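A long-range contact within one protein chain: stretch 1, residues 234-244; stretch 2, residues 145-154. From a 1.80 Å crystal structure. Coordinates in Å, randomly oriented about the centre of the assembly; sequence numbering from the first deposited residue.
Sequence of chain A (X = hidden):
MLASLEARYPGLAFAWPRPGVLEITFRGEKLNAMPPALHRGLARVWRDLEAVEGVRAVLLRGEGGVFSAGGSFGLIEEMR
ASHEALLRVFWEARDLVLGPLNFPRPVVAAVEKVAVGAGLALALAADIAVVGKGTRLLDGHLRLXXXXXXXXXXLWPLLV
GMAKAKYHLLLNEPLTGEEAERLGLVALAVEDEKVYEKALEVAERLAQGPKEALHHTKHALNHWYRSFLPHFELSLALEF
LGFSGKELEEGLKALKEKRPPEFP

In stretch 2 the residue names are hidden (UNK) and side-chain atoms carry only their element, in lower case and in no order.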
# COMPACT_ATOMS: atom_id res chain seq x y z
N LEU A 234 -11.53 -9.80 -0.32
CA LEU A 234 -11.04 -11.10 -0.75
C LEU A 234 -11.48 -12.14 0.30
O LEU A 234 -11.92 -13.23 -0.05
CB LEU A 234 -9.51 -11.11 -0.86
CG LEU A 234 -8.88 -12.51 -0.95
CD1 LEU A 234 -9.35 -13.22 -2.22
CD2 LEU A 234 -7.37 -12.39 -0.93
N SER A 235 -11.37 -11.79 1.58
CA SER A 235 -11.77 -12.75 2.61
C SER A 235 -13.27 -13.01 2.53
O SER A 235 -13.73 -14.13 2.77
CB SER A 235 -11.40 -12.25 4.02
OG SER A 235 -12.25 -11.19 4.43
N LEU A 236 -14.04 -11.97 2.20
CA LEU A 236 -15.49 -12.10 2.08
C LEU A 236 -15.82 -12.99 0.89
O LEU A 236 -16.68 -13.88 0.97
CB LEU A 236 -16.13 -10.71 1.89
CG LEU A 236 -17.66 -10.60 1.86
CD1 LEU A 236 -18.25 -11.07 3.18
CD2 LEU A 236 -18.05 -9.14 1.60
N ALA A 237 -15.12 -12.78 -0.22
CA ALA A 237 -15.35 -13.58 -1.42
C ALA A 237 -14.99 -15.04 -1.17
O ALA A 237 -15.71 -15.95 -1.61
CB ALA A 237 -14.52 -13.03 -2.59
N LEU A 238 -13.88 -15.29 -0.48
CA LEU A 238 -13.47 -16.66 -0.19
C LEU A 238 -14.52 -17.32 0.70
O LEU A 238 -14.82 -18.50 0.54
CB LEU A 238 -12.10 -16.70 0.49
CG LEU A 238 -10.91 -16.39 -0.43
CD1 LEU A 238 -9.64 -16.31 0.39
CD2 LEU A 238 -10.80 -17.46 -1.51
N GLU A 239 -15.07 -16.56 1.64
CA GLU A 239 -16.09 -17.10 2.53
C GLU A 239 -17.31 -17.52 1.71
O GLU A 239 -17.84 -18.61 1.89
CB GLU A 239 -16.55 -16.05 3.55
CG GLU A 239 -17.62 -16.58 4.49
CD GLU A 239 -18.33 -15.49 5.28
OE1 GLU A 239 -17.71 -14.45 5.55
OE2 GLU A 239 -19.51 -15.70 5.64
N PHE A 240 -17.74 -16.65 0.81
CA PHE A 240 -18.91 -16.95 -0.00
C PHE A 240 -18.66 -18.10 -0.98
O PHE A 240 -19.59 -18.81 -1.37
CB PHE A 240 -19.41 -15.69 -0.70
CG PHE A 240 -20.21 -14.77 0.20
CD1 PHE A 240 -19.77 -14.49 1.49
CD2 PHE A 240 -21.41 -14.22 -0.23
CE1 PHE A 240 -20.52 -13.68 2.34
CE2 PHE A 240 -22.17 -13.41 0.61
CZ PHE A 240 -21.73 -13.14 1.91
N LEU A 241 -17.40 -18.29 -1.38
CA LEU A 241 -17.11 -19.41 -2.27
C LEU A 241 -17.32 -20.69 -1.48
O LEU A 241 -17.64 -21.74 -2.03
CB LEU A 241 -15.67 -19.34 -2.77
CG LEU A 241 -15.47 -18.47 -4.02
CD1 LEU A 241 -13.98 -18.21 -4.23
CD2 LEU A 241 -16.08 -19.18 -5.23
N GLY A 242 -17.17 -20.59 -0.16
CA GLY A 242 -17.34 -21.75 0.70
C GLY A 242 -18.79 -22.17 0.90
O GLY A 242 -19.05 -23.26 1.42
N PHE A 243 -19.73 -21.32 0.49
CA PHE A 243 -21.14 -21.65 0.66
C PHE A 243 -21.61 -22.82 -0.19
O PHE A 243 -22.66 -23.40 0.07
CB PHE A 243 -22.01 -20.42 0.41
CG PHE A 243 -22.30 -19.62 1.66
CD1 PHE A 243 -21.26 -19.04 2.38
CD2 PHE A 243 -23.60 -19.50 2.14
CE1 PHE A 243 -21.50 -18.35 3.56
CE2 PHE A 243 -23.86 -18.82 3.33
CZ PHE A 243 -22.81 -18.24 4.04
N SER A 244 -20.82 -23.18 -1.20
CA SER A 244 -21.17 -24.30 -2.06
C SER A 244 -20.32 -25.53 -1.70
O SER A 244 -20.34 -26.54 -2.41
CB SER A 244 -20.94 -23.93 -3.53
OG SER A 244 -19.61 -23.51 -3.75
N UNK A 145 -18.22 -23.49 9.43
CA UNK A 145 -17.62 -24.18 8.30
C UNK A 145 -17.19 -23.30 7.14
O UNK A 145 -16.92 -23.80 6.05
N UNK A 146 -17.14 -21.99 7.35
CA UNK A 146 -16.73 -21.07 6.30
C UNK A 146 -15.66 -20.11 6.83
O UNK A 146 -15.49 -19.98 8.04
c UNK A 146 -17.92 -20.24 5.75
c UNK A 146 -18.58 -19.46 6.88
c UNK A 146 -18.93 -21.15 5.08
N UNK A 147 -14.95 -19.46 5.92
CA UNK A 147 -13.90 -18.52 6.30
C UNK A 147 -14.46 -17.31 7.04
O UNK A 147 -15.62 -16.93 6.86
c UNK A 147 -13.15 -18.07 5.05
N UNK A 148 -13.63 -16.70 7.88
CA UNK A 148 -14.04 -15.52 8.63
C UNK A 148 -13.92 -14.32 7.70
O UNK A 148 -12.95 -13.56 7.76
c UNK A 148 -13.14 -15.33 9.85
N UNK A 149 -14.91 -14.14 6.83
CA UNK A 149 -14.82 -13.05 5.88
C UNK A 149 -15.79 -11.89 5.98
O UNK A 149 -15.81 -11.05 5.08
N UNK A 150 -16.57 -11.79 7.06
CA UNK A 150 -17.52 -10.69 7.14
C UNK A 150 -17.06 -9.43 7.87
O UNK A 150 -17.84 -8.48 8.02
c UNK A 150 -18.81 -11.58 9.15
o UNK A 150 -19.83 -12.10 9.65
c UNK A 150 -18.87 -11.17 7.70
o UNK A 150 -17.76 -11.39 9.80
N UNK A 151 -15.81 -9.41 8.32
CA UNK A 151 -15.27 -8.23 9.00
C UNK A 151 -13.88 -8.45 9.59
O UNK A 151 -13.05 -7.54 9.58
c UNK A 151 -16.00 -8.55 11.41
n UNK A 151 -16.54 -9.81 11.61
n UNK A 151 -15.36 -9.37 13.34
c UNK A 151 -16.19 -7.78 10.14
c UNK A 151 -15.27 -8.28 12.51
c UNK A 151 -16.13 -10.28 12.77
N UNK A 152 -13.64 -9.66 10.09
CA UNK A 152 -12.38 -9.99 10.75
C UNK A 152 -11.10 -9.61 10.03
O UNK A 152 -10.20 -9.04 10.64
c UNK A 152 -12.36 -11.47 11.08
N UNK A 153 -11.01 -9.91 8.75
CA UNK A 153 -9.78 -9.59 8.04
C UNK A 153 -9.59 -8.09 7.85
O UNK A 153 -8.46 -7.63 7.67
c UNK A 153 -9.71 -11.85 7.00
c UNK A 153 -9.72 -10.35 6.71
c UNK A 153 -8.46 -9.98 5.94
N UNK A 154 -10.67 -7.31 7.91
CA UNK A 154 -10.53 -5.86 7.77
C UNK A 154 -10.19 -5.20 9.10
O UNK A 154 -9.30 -4.33 9.19
c UNK A 154 -13.15 -3.12 6.89
c UNK A 154 -10.88 -3.37 5.90
c UNK A 154 -11.83 -5.23 7.25
c UNK A 154 -11.76 -3.70 7.09
O HOH W 1 -13.20 -10.79 7.10

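Position 145 has no side-chain atoms, and its phi/psi of 105/14 would jam a CB against the preceding carbonyl oxygen; it is Gly145, the first residue to leave the helix before it. Position 146 carries three carbons, one bearing the other two. Its CA-to-CB bond points toward stretch 1, with one terminal carbon 4.1 Å from Phe243 CE1 and the other 3.9 Å from Glu239 CG. Three carbons forked at the first make it Val146, chi1 in the m well.

Position 147 has a single side-chain carbon, its CB, pointing toward the helix and 4.2 Å from Glu239 CB. It is Ala147; its backbone O comes within 3.1 Å of Glu239 CG. Position 148 also has one carbon, but directed away from stretch 1, and is Ala148.

Position 149 has no atom beyond the backbone. Its CA is 4.0 Å from Leu236 CA, and an ideal CB would lie 2.2 Å from Ser235 O and 2.9 Å from Leu236 CA, both clashes. Only Gly149 fits. Its CA approaches Ser235 O at 3.5 Å, with 146° at the hydrogen, a CA-H...O contact.

Position 150 shows two carbons, the second carrying two oxygens: a short carboxylate, hence Asp150, since two oxygens and no nitrogen exclude an amide. Its CA lies 4.0 Å from Leu236 CD1. Position 151 has one carbon leading to a five-membered ring of three carbons and two nitrogens, the imidazole of His151. Its CA-to-CB bond points away from stretch 1, no side-chain atom comes nearer to that stretch than 7.7 Å, and its ND1 donates to Asp150 OD1 at 2.7 Å.

Position 152, with one carbon and no contact across, is Ala152. Position 153 has three carbons forked at the first; one end lies 3.4 Å from Ser235 CB, identifying Val153 with chi1 t. Position 154 has four carbons forked at the second, out of contact, and is Leu154.

The contact buries 435 Å² in all and depends on a close backbone approach at Gly149. There Glu239, extended with chi1 and chi2 both t, brings OE1 to 3.1 Å from Gly149 N, a weak hydrogen bond with an angle of 126°. Val146 packs beside the aliphatic part of Glu239 and near Phe243. Toward the other end, water 1 donates to Ser235 OG and Ala148 O, both at 2.9 Å, and accepts from Val153 N at 2.9 Å, linking Ser235 to the backbone of Ala148 and Val153; no direct hydrogen bond joins Ser235 to stretch 2.

Stretch 2, residues 145-154: GVAAGDHAVL
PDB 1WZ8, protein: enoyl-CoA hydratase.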